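Local coordinates for uncharacterized protein (Legionella pneumophila subsp. pneumophila, PDB 4WRP), which is of unknown function but probably acts as a bacterial effector, the chain being its C-terminal, largely helical DUF5617 domain, at residues A7-L12 / F63-N68; Q18-D23 / N53-K58; T43-Y48 / D77-I82. All blocks are in the same frame, centred on the assembly; numbering follows the deposited sequence. Where two conformers were deposited one is given.

The three contacts tie helices 6-21, 34-49 and 68-83 and the loop between the last two into one helical domain. Contacts 1 and 2 both use helix 6-21, their centres about 16 Å apart, and pin two parts of that loop to it; they touch where Phe63 CE1 lies 3.8 Å from Trp56 CB. Contact 3 joins helices 34-49 and 68-83, its centre about 17 Å from that of contact 1 and 14 Å from that of contact 2. Polar links run through helix 34-49: Tyr48 OH lies 2.7 Å from Tyr9 OH, and the Asp47 carboxylate receives two loop amides, with OD2 2.6 Å from Trp55 N.

Contact 1: residues A7-L12 / F63-N68; sequences AAYHEL and FTFHWN
Tyr9 reaches out from helix 7-12 and is met by three side chains of segment 63-68. Its CG is anti to the backbone N (chi1 176°), which sends the ring across to that segment, while Asn68 lies alongside and points the same way. The polar part of the contact is a nearly straight hydrogen bond from Asn68 ND2 to Tyr9 OH, 3.0 Å long with an angle of 170° at the hydrogen. The hydroxyl oxygen lies only 6° out of the amide plane, so the N-H is aimed squarely at it. Tyr9 OH also hydrogen-bonds Tyr48 OH, so the phenol of this buried residue has two polar partners.

Apolar contacts are made by the ring and by Tyr9 CB. Tyr9 and Trp67 run past each other in opposite directions, their CB atoms 3.6 Å apart, and the indole NE1 is hydrogen-bonded to Pro3 O. Phe65 comes edge to edge with Tyr9, CD2 to CD2 at 3.9 Å, and its CE2 atom also meets Leu12 CD1 at 3.8 Å, the two side chains crossing at about a right angle.

The backbone forms a type I beta turn from Phe65 to Asn68, closed by the bond from Asn68 N to Phe65 O, and Asn68 N sits 4.1 Å above one face of the Tyr9 ring, offset toward its rim. The turn leads directly into helix 68-83, whose His71 meets Tyr9 edge-to-face, so Tyr9 joins helix 6-21 to the start of helix 68-83 and, through Tyr48, to helix 34-49.

Contact 2: residues Q18-D23 / N53-K58; sequences QEIMND and NTWWAK
Ile20, in the last turn of helix 6-21, points its CB at the loop 53-58 and divides there into two branches. CG2, anti to the backbone N, touches Trp55 at CE3, 3.9 Å away, approaching that ring obliquely. CG1 is anti to the carbonyl carbon (chi1 -68°) and passes the backbone carbonyl, 3.6 Å from Trp55 O. From there the near-extended second torsion (chi2 158°) carries CD1 over the six-membered ring of Trp56. The methyl lies 3.4 Å from the ring centroid and only 13° off the ring normal, a tight CH-pi contact in which CD1 comes within 3.3 Å of Trp56 CD2. This is an aromatic-aliphatic cluster of an all-helical domain: Trp56 also stacks on Trp13 of helix 6-21, the helix that carries Ile20, and hands its NE1 to Val44 O of helix 34-49; together these hold the indole with its face toward the methyl. Trp55 in turn stacks with His26, and Asp23 CG stands at the edge of the Trp55 ring, 4.3 Å from CZ3; the Asp23 carboxylate itself accepts a bond from Arg25 N. Toward the solvent side, where Lys58 is exposed, two extended side chains cross at about a right angle, and the ammonium of Lys58 forms a salt bridge with Glu19: NZ lies 2.9 Å from OE2, which accepts through its syn lone pair, on the side of OE1.

Contact 3: residues T43-Y48 / D77-I82; sequences TVLDDY and DIVKEI
No ring takes part between 43-48 and 77-82: the Tyr48 ring rests nearer the N-terminal end of helix 68-83, against Asn68, Val72 and Val75, with its hydroxyl hydrogen-bonded to His71 ND1 as well as to Tyr9 OH. The Asp46 carboxylate is engaged by Lys50 in a salt bridge, and it is the backbone N of Asp46 that Val79 CG2 approaches, at 4.1 Å. The side-chain contacts are aliphatic. Leu45 has CG anti to the carbonyl carbon (chi1 -60°) and is touched at two levels: its CB receives Val79 CG2 at 3.6 Å, while its CD1 reaches Ile82 CD1 at 4.0 Å, crossing that side chain at about a right angle, and more loosely Ile78 CG2 at 4.3 Å. Other helices close over the same residues, with Trp13 and Phe17 of helix 6-21 and Leu97 of helix 90-98 against Leu45, and Leu93 against Ile82. The axes of the two segments approach to 9.8 Å with their directions 146° apart, a roughly antiparallel pair of successive helices joined by a long loop and packed through Leu45, Ile78 and Val79 in the interior of this all-alpha domain.

Contact 1: residues A7-L12 / F63-N68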
loop_
_atom_site.group_PDB
_atom_site.type_symbol
_atom_site.label_atom_id
_atom_site.label_comp_id
_atom_site.label_asym_id
_atom_site.label_seq_id
_atom_site.Cartn_x
_atom_site.Cartn_y
_atom_site.Cartn_z
ATOM N N ALA A 7 5.608 7.294 4.183
ATOM C CA ALA A 7 6.223 7.030 2.860
ATOM C C ALA A 7 7.398 6.068 2.977
ATOM O O ALA A 7 7.584 5.216 2.140
ATOM C CB ALA A 7 6.639 8.343 2.177
ATOM N N ALA A 8 8.191 6.189 4.031
ATOM C CA ALA A 8 9.318 5.262 4.252
ATOM C C ALA A 8 8.821 3.852 4.540
ATOM O O ALA A 8 9.408 2.877 4.031
ATOM C CB ALA A 8 10.220 5.736 5.370
ATOM N N TYR A 9 7.737 3.719 5.316
ATOM C CA TYR A 9 7.125 2.381 5.481
ATOM C C TYR A 9 6.673 1.805 4.102
ATOM O O TYR A 9 6.874 0.640 3.803
ATOM C CB TYR A 9 5.956 2.407 6.472
ATOM C CG TYR A 9 5.286 1.061 6.548
ATOM C CD1 TYR A 9 4.306 0.698 5.633
ATOM C CD2 TYR A 9 5.629 0.133 7.536
ATOM C CE1 TYR A 9 3.699 -0.548 5.678
ATOM C CE2 TYR A 9 5.018 -1.130 7.594
ATOM C CZ TYR A 9 4.053 -1.457 6.661
ATOM O OH TYR A 9 3.437 -2.669 6.682
ATOM N N HIS A 10 6.071 2.657 3.279
ATOM C CA HIS A 10 5.599 2.243 1.978
ATOM C C HIS A 10 6.718 1.833 1.061
ATOM O O HIS A 10 6.558 0.897 0.333
ATOM C CB HIS A 10 4.671 3.300 1.345
ATOM C CG HIS A 10 4.112 2.884 0.037
ATOM N ND1 HIS A 10 3.250 1.820 -0.099
ATOM C CD2 HIS A 10 4.334 3.354 -1.218
ATOM C CE1 HIS A 10 2.967 1.656 -1.378
ATOM N NE2 HIS A 10 3.606 2.580 -2.072
ATOM N N GLU A 11 7.858 2.499 1.120
ATOM C CA GLU A 11 9.002 2.048 0.309
ATOM C C GLU A 11 9.458 0.622 0.704
ATOM O O GLU A 11 9.702 -0.228 -0.145
ATOM C CB GLU A 11 10.161 3.018 0.437
ATOM C CG GLU A 11 11.290 2.586 -0.453
ATOM C CD GLU A 11 10.777 2.137 -1.826
ATOM O OE1 GLU A 11 11.094 0.987 -2.232
ATOM O OE2 GLU A 11 10.007 2.919 -2.470
ATOM N N LEU A 12 9.537 0.349 2.003
ATOM C CA LEU A 12 9.873 -1.008 2.467
ATOM C C LEU A 12 8.827 -1.977 1.974
ATOM O O LEU A 12 9.149 -3.075 1.483
ATOM C CB LEU A 12 9.914 -1.115 4.002
ATOM C CG LEU A 12 10.970 -0.396 4.808
ATOM C CD1 LEU A 12 10.841 -0.932 6.230
ATOM C CD2 LEU A 12 12.396 -0.587 4.233
ATOM N N PHE A 63 4.838 -5.877 10.084
ATOM C CA PHE A 63 3.519 -5.815 10.719
ATOM C C PHE A 63 3.586 -5.216 12.120
ATOM O O PHE A 63 2.563 -4.835 12.677
ATOM C CB PHE A 63 2.821 -7.206 10.752
ATOM C CG PHE A 63 2.506 -7.728 9.383
ATOM C CD1 PHE A 63 3.466 -8.411 8.655
ATOM C CD2 PHE A 63 1.291 -7.466 8.793
ATOM C CE1 PHE A 63 3.193 -8.845 7.338
ATOM C CE2 PHE A 63 1.019 -7.861 7.494
ATOM C CZ PHE A 63 1.960 -8.575 6.773
ATOM N N THR A 64 4.773 -5.153 12.701
ATOM C CA THR A 64 4.932 -4.544 14.019
ATOM C C THR A 64 5.152 -3.023 13.911
ATOM O O THR A 64 4.946 -2.328 14.875
ATOM C CB THR A 64 6.126 -5.153 14.803
ATOM O OG1 THR A 64 7.372 -4.760 14.171
ATOM C CG2 THR A 64 6.025 -6.681 14.872
ATOM N N PHE A 65 5.544 -2.505 12.748
ATOM C CA PHE A 65 5.800 -1.086 12.632
ATOM C C PHE A 65 4.514 -0.251 12.843
ATOM O O PHE A 65 3.374 -0.687 12.551
ATOM C CB PHE A 65 6.484 -0.719 11.308
ATOM C CG PHE A 65 7.846 -1.345 11.102
ATOM C CD1 PHE A 65 8.680 -1.690 12.175
ATOM C CD2 PHE A 65 8.313 -1.555 9.820
ATOM C CE1 PHE A 65 9.947 -2.231 11.955
ATOM C CE2 PHE A 65 9.576 -2.091 9.602
ATOM C CZ PHE A 65 10.400 -2.421 10.666
ATOM N N HIS A 66 4.715 0.950 13.378
ATOM C CA HIS A 66 3.605 1.844 13.698
ATOM C C HIS A 66 2.694 2.099 12.486
ATOM O O HIS A 66 1.484 2.139 12.599
ATOM C CB HIS A 66 4.173 3.156 14.146
ATOM C CG HIS A 66 3.142 4.173 14.450
ATOM N ND1 HIS A 66 2.273 4.045 15.514
ATOM C CD2 HIS A 66 2.841 5.339 13.845
ATOM C CE1 HIS A 66 1.494 5.106 15.558
ATOM N NE2 HIS A 66 1.824 5.905 14.564
ATOM N N TRP A 67 3.317 2.254 11.323
ATOM C CA TRP A 67 2.617 2.611 10.114
ATOM C C TRP A 67 1.786 1.511 9.514
ATOM O O TRP A 67 0.997 1.775 8.624
ATOM C CB TRP A 67 3.620 3.057 9.073
ATOM C CG TRP A 67 4.569 4.018 9.633
ATOM C CD1 TRP A 67 5.884 3.803 9.933
ATOM C CD2 TRP A 67 4.277 5.342 10.009
ATOM N NE1 TRP A 67 6.433 4.937 10.453
ATOM C CE2 TRP A 67 5.462 5.907 10.494
ATOM C CE3 TRP A 67 3.117 6.133 9.940
ATOM C CZ2 TRP A 67 5.523 7.216 10.942
ATOM C CZ3 TRP A 67 3.172 7.402 10.375
ATOM C CH2 TRP A 67 4.368 7.944 10.882
ATOM N N ASN A 68 1.990 0.285 9.972
ATOM C CA ASN A 68 1.326 -0.860 9.400
ATOM C C ASN A 68 -0.185 -0.740 9.441
ATOM O O ASN A 68 -0.853 -1.052 8.476
ATOM C CB ASN A 68 1.756 -2.150 10.087
ATOM C CG ASN A 68 0.985 -3.348 9.599
ATOM O OD1 ASN A 68 0.063 -3.819 10.254
ATOM N ND2 ASN A 68 1.385 -3.873 8.467
#

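Contact 2: residues Q18-D23 / N53-K58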
loop_
_atom_site.group_PDB
_atom_site.type_symbol
_atom_site.label_atom_id
_atom_site.label_comp_id
_atom_site.label_asym_id
_atom_site.label_seq_id
_atom_site.Cartn_x
_atom_site.Cartn_y
_atom_site.Cartn_z
ATOM N N GLN A 18 7.244 -6.403 -4.414
ATOM C CA GLN A 18 7.790 -6.869 -5.683
ATOM C C GLN A 18 8.517 -8.204 -5.542
ATOM O O GLN A 18 8.495 -9.031 -6.468
ATOM C CB GLN A 18 8.678 -5.831 -6.388
ATOM C CG GLN A 18 9.949 -5.457 -5.685
ATOM C CD GLN A 18 11.083 -6.396 -5.955
ATOM O OE1 GLN A 18 11.129 -7.071 -6.978
ATOM N NE2 GLN A 18 11.994 -6.478 -5.007
ATOM N N GLU A 19 9.144 -8.436 -4.402
ATOM C CA GLU A 19 9.821 -9.708 -4.195
ATOM C C GLU A 19 8.764 -10.786 -4.173
ATOM O O GLU A 19 8.882 -11.789 -4.866
ATOM C CB GLU A 19 10.662 -9.750 -2.912
ATOM C CG GLU A 19 11.229 -11.162 -2.667
ATOM C CD GLU A 19 12.283 -11.257 -1.570
ATOM O OE1 GLU A 19 12.896 -10.224 -1.215
ATOM O OE2 GLU A 19 12.529 -12.393 -1.075
ATOM N N ILE A 20 7.691 -10.562 -3.440
ATOM C CA ILE A 20 6.589 -11.537 -3.435
ATOM C C ILE A 20 6.007 -11.807 -4.826
ATOM O O ILE A 20 5.853 -12.959 -5.204
ATOM C CB ILE A 20 5.452 -11.139 -2.441
ATOM C CG1 ILE A 20 5.974 -11.242 -1.009
ATOM C CG2 ILE A 20 4.307 -12.109 -2.557
ATOM C CD1 ILE A 20 5.200 -10.425 0.012
HETATM N N MSE A 21 5.686 -10.769 -5.607
HETATM C CA MSE A 21 5.044 -10.990 -6.880
HETATM C C MSE A 21 5.990 -11.660 -7.880
HETATM O O MSE A 21 5.511 -12.284 -8.784
HETATM C CB MSE A 21 4.541 -9.706 -7.536
HETATM C CG MSE A 21 3.482 -8.999 -6.697
HETATM SE SE MSE A 21 2.121 -10.229 -6.025
HETATM C CE MSE A 21 1.559 -11.232 -7.601
ATOM N N ASN A 22 7.297 -11.496 -7.730
ATOM C CA ASN A 22 8.257 -12.167 -8.562
ATOM C C ASN A 22 8.564 -13.605 -8.111
ATOM O O ASN A 22 9.432 -14.228 -8.658
ATOM C CB ASN A 22 9.578 -11.388 -8.583
ATOM C CG ASN A 22 9.521 -10.197 -9.492
ATOM O OD1 ASN A 22 9.048 -10.285 -10.610
ATOM N ND2 ASN A 22 9.994 -9.074 -9.008
ATOM N N ASP A 23 7.892 -14.093 -7.073
ATOM C CA ASP A 23 8.057 -15.463 -6.638
ATOM C C ASP A 23 7.676 -16.424 -7.773
ATOM O O ASP A 23 6.589 -16.319 -8.356
ATOM C CB ASP A 23 7.211 -15.742 -5.386
ATOM C CG ASP A 23 7.573 -17.062 -4.703
ATOM O OD1 ASP A 23 7.590 -18.127 -5.332
ATOM O OD2 ASP A 23 7.890 -17.025 -3.516
ATOM N N ASN A 53 0.137 -14.144 6.838
ATOM C CA ASN A 53 0.571 -15.485 7.164
ATOM C C ASN A 53 0.852 -16.380 6.011
ATOM O O ASN A 53 1.568 -17.333 6.188
ATOM C CB ASN A 53 -0.435 -16.148 8.086
ATOM C CG ASN A 53 -0.633 -15.343 9.344
ATOM O OD1 ASN A 53 0.297 -15.151 10.109
ATOM N ND2 ASN A 53 -1.805 -14.766 9.496
ATOM N N THR A 54 0.295 -16.131 4.833
ATOM C CA THR A 54 0.594 -17.002 3.696
ATOM C C THR A 54 1.783 -16.545 2.871
ATOM O O THR A 54 2.621 -17.352 2.548
ATOM C CB THR A 54 -0.601 -17.201 2.757
ATOM O OG1 THR A 54 -1.727 -17.628 3.523
ATOM C CG2 THR A 54 -0.302 -18.286 1.734
ATOM N N TRP A 55 1.856 -15.272 2.504
ATOM C CA TRP A 55 2.851 -14.813 1.523
ATOM C C TRP A 55 3.891 -13.882 2.094
ATOM O O TRP A 55 4.913 -13.659 1.476
ATOM C CB TRP A 55 2.132 -14.088 0.379
ATOM C CG TRP A 55 1.413 -14.989 -0.548
ATOM C CD1 TRP A 55 0.059 -15.271 -0.582
ATOM C CD2 TRP A 55 2.011 -15.743 -1.602
ATOM N NE1 TRP A 55 -0.202 -16.161 -1.610
ATOM C CE2 TRP A 55 0.980 -16.473 -2.237
ATOM C CE3 TRP A 55 3.328 -15.890 -2.055
ATOM C CZ2 TRP A 55 1.229 -17.334 -3.300
ATOM C CZ3 TRP A 55 3.572 -16.735 -3.139
ATOM C CH2 TRP A 55 2.535 -17.445 -3.740
ATOM N N TRP A 56 3.621 -13.317 3.271
ATOM C CA TRP A 56 4.450 -12.253 3.848
ATOM C C TRP A 56 5.273 -12.668 5.075
ATOM O O TRP A 56 5.780 -11.790 5.784
ATOM C CB TRP A 56 3.549 -11.087 4.266
ATOM C CG TRP A 56 2.866 -10.423 3.143
ATOM C CD1 TRP A 56 1.764 -10.857 2.511
ATOM C CD2 TRP A 56 3.272 -9.226 2.470
ATOM N NE1 TRP A 56 1.418 -10.009 1.530
ATOM C CE2 TRP A 56 2.330 -8.993 1.466
ATOM C CE3 TRP A 56 4.332 -8.329 2.631
ATOM C CZ2 TRP A 56 2.394 -7.882 0.607
ATOM C CZ3 TRP A 56 4.392 -7.211 1.793
ATOM C CH2 TRP A 56 3.433 -7.009 0.791
ATOM N N ALA A 57 5.428 -13.973 5.339
ATOM C CA ALA A 57 6.131 -14.422 6.566
ATOM C C ALA A 57 7.576 -13.923 6.615
ATOM O O ALA A 57 8.047 -13.473 7.657
ATOM C CB ALA A 57 6.085 -15.930 6.693
ATOM N N LYS A 58 8.271 -13.951 5.482
ATOM C CA LYS A 58 9.644 -13.454 5.413
ATOM C C LYS A 58 9.766 -11.998 5.901
ATOM O O LYS A 58 10.818 -11.579 6.370
ATOM C CB LYS A 58 10.169 -13.574 3.961
ATOM C CG LYS A 58 11.497 -12.863 3.720
ATOM C CD LYS A 58 12.127 -13.222 2.382
ATOM C CE LYS A 58 13.404 -12.405 2.167
ATOM N NZ LYS A 58 14.302 -13.067 1.174
#

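Contact 3: residues T43-Y48 / D77-I82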
loop_
_atom_site.group_PDB
_atom_site.type_symbol
_atom_site.label_atom_id
_atom_site.label_comp_id
_atom_site.label_asym_id
_atom_site.label_seq_id
_atom_site.Cartn_x
_atom_site.Cartn_y
_atom_site.Cartn_z
ATOM N N THR A 43 -4.849 -11.640 -4.279
ATOM C CA THR A 43 -4.562 -12.650 -3.261
ATOM C C THR A 43 -3.486 -12.235 -2.267
ATOM O O THR A 43 -3.670 -12.343 -1.053
ATOM C CB THR A 43 -4.214 -13.994 -3.921
ATOM O OG1 THR A 43 -5.337 -14.353 -4.719
ATOM C CG2 THR A 43 -4.028 -15.049 -2.879
ATOM N N VAL A 44 -2.382 -11.730 -2.802
ATOM C CA VAL A 44 -1.279 -11.307 -1.985
ATOM C C VAL A 44 -1.641 -10.095 -1.121
ATOM O O VAL A 44 -1.253 -10.010 0.049
ATOM C CB VAL A 44 -0.076 -11.005 -2.894
ATOM C CG1 VAL A 44 1.011 -10.262 -2.155
ATOM C CG2 VAL A 44 0.419 -12.334 -3.477
ATOM N N LEU A 45 -2.334 -9.132 -1.698
ATOM C CA LEU A 45 -2.788 -7.970 -0.910
ATOM C C LEU A 45 -3.769 -8.392 0.164
ATOM O O LEU A 45 -3.717 -7.905 1.285
ATOM C CB LEU A 45 -3.433 -6.915 -1.822
ATOM C CG LEU A 45 -2.588 -6.314 -2.918
ATOM C CD1 LEU A 45 -3.516 -5.330 -3.667
ATOM C CD2 LEU A 45 -1.368 -5.614 -2.381
ATOM N N ASP A 46 -4.676 -9.294 -0.164
ATOM C CA ASP A 46 -5.637 -9.727 0.862
ATOM C C ASP A 46 -4.907 -10.402 2.021
ATOM O O ASP A 46 -5.176 -10.125 3.157
ATOM C CB ASP A 46 -6.677 -10.644 0.238
ATOM C CG ASP A 46 -7.896 -10.868 1.160
ATOM O OD1 ASP A 46 -8.344 -9.960 1.905
ATOM O OD2 ASP A 46 -8.416 -11.978 1.120
ATOM N N ASP A 47 -3.938 -11.258 1.708
ATOM C CA ASP A 47 -3.139 -11.918 2.730
ATOM C C ASP A 47 -2.456 -10.872 3.610
ATOM O O ASP A 47 -2.455 -10.986 4.842
ATOM C CB ASP A 47 -2.145 -12.907 2.095
ATOM C CG ASP A 47 -1.278 -13.595 3.121
ATOM O OD1 ASP A 47 -1.880 -14.174 4.059
ATOM O OD2 ASP A 47 -0.012 -13.532 2.995
ATOM N N TYR A 48 -1.962 -9.802 3.001
ATOM C CA TYR A 48 -1.353 -8.693 3.751
ATOM C C TYR A 48 -2.299 -8.067 4.766
ATOM O O TYR A 48 -1.888 -7.756 5.859
ATOM C CB TYR A 48 -0.837 -7.616 2.806
ATOM C CG TYR A 48 -0.290 -6.369 3.428
ATOM C CD1 TYR A 48 0.897 -6.379 4.155
ATOM C CD2 TYR A 48 -0.960 -5.165 3.285
ATOM C CE1 TYR A 48 1.427 -5.233 4.700
ATOM C CE2 TYR A 48 -0.469 -4.006 3.857
ATOM C CZ TYR A 48 0.740 -4.039 4.541
ATOM O OH TYR A 48 1.219 -2.878 5.093
ATOM N N ASP A 77 -8.662 -0.891 1.254
ATOM C CA ASP A 77 -9.464 -0.095 0.314
ATOM C C ASP A 77 -9.091 -0.443 -1.132
ATOM O O ASP A 77 -9.936 -0.483 -2.021
ATOM C CB ASP A 77 -9.216 1.397 0.488
ATOM C CG ASP A 77 -9.762 1.958 1.798
ATOM O OD1 ASP A 77 -10.592 1.294 2.467
ATOM O OD2 ASP A 77 -9.312 3.081 2.158
ATOM N N ILE A 78 -7.813 -0.686 -1.402
ATOM C CA ILE A 78 -7.457 -1.058 -2.788
ATOM C C ILE A 78 -8.072 -2.436 -3.162
ATOM O O ILE A 78 -8.580 -2.656 -4.272
ATOM C CB ILE A 78 -5.928 -0.975 -2.984
ATOM C CG1 ILE A 78 -5.472 0.474 -2.820
ATOM C CG2 ILE A 78 -5.518 -1.545 -4.315
ATOM C CD1 ILE A 78 -3.956 0.656 -2.776
ATOM N N VAL A 79 -8.016 -3.400 -2.265
ATOM C CA VAL A 79 -8.618 -4.702 -2.515
ATOM C C VAL A 79 -10.114 -4.525 -2.807
ATOM O O VAL A 79 -10.666 -5.119 -3.721
ATOM C CB VAL A 79 -8.398 -5.640 -1.344
ATOM C CG1 VAL A 79 -9.269 -6.898 -1.462
ATOM C CG2 VAL A 79 -6.908 -5.991 -1.251
ATOM N N LYS A 80 -10.755 -3.658 -2.073
ATOM C CA LYS A 80 -12.133 -3.357 -2.404
ATOM C C LYS A 80 -12.292 -2.740 -3.806
ATOM O O LYS A 80 -13.232 -3.048 -4.499
ATOM C CB LYS A 80 -12.693 -2.438 -1.370
ATOM C CG LYS A 80 -14.202 -2.463 -1.314
ATOM C CD LYS A 80 -14.693 -1.860 -0.001
ATOM C CE LYS A 80 -15.854 -0.886 -0.219
ATOM N NZ LYS A 80 -15.811 0.251 0.757
ATOM N N GLU A 81 -11.366 -1.876 -4.218
ATOM C CA GLU A 81 -11.391 -1.327 -5.552
ATOM C C GLU A 81 -11.243 -2.400 -6.623
ATOM O O GLU A 81 -11.838 -2.282 -7.719
ATOM C CB GLU A 81 -10.280 -0.242 -5.735
ATOM C CG GLU A 81 -10.512 1.054 -4.959
ATOM C CD GLU A 81 -9.228 1.952 -4.970
ATOM O OE1 GLU A 81 -8.212 1.665 -5.695
ATOM O OE2 GLU A 81 -9.225 2.927 -4.187
ATOM N N ILE A 82 -10.436 -3.419 -6.334
ATOM C CA ILE A 82 -10.295 -4.567 -7.212
ATOM C C ILE A 82 -11.627 -5.300 -7.315
ATOM O O ILE A 82 -12.099 -5.607 -8.436
ATOM C CB ILE A 82 -9.194 -5.549 -6.740
ATOM C CG1 ILE A 82 -7.815 -4.893 -6.848
ATOM C CG2 ILE A 82 -9.167 -6.784 -7.652
ATOM C CD1 ILE A 82 -6.734 -5.633 -6.102
#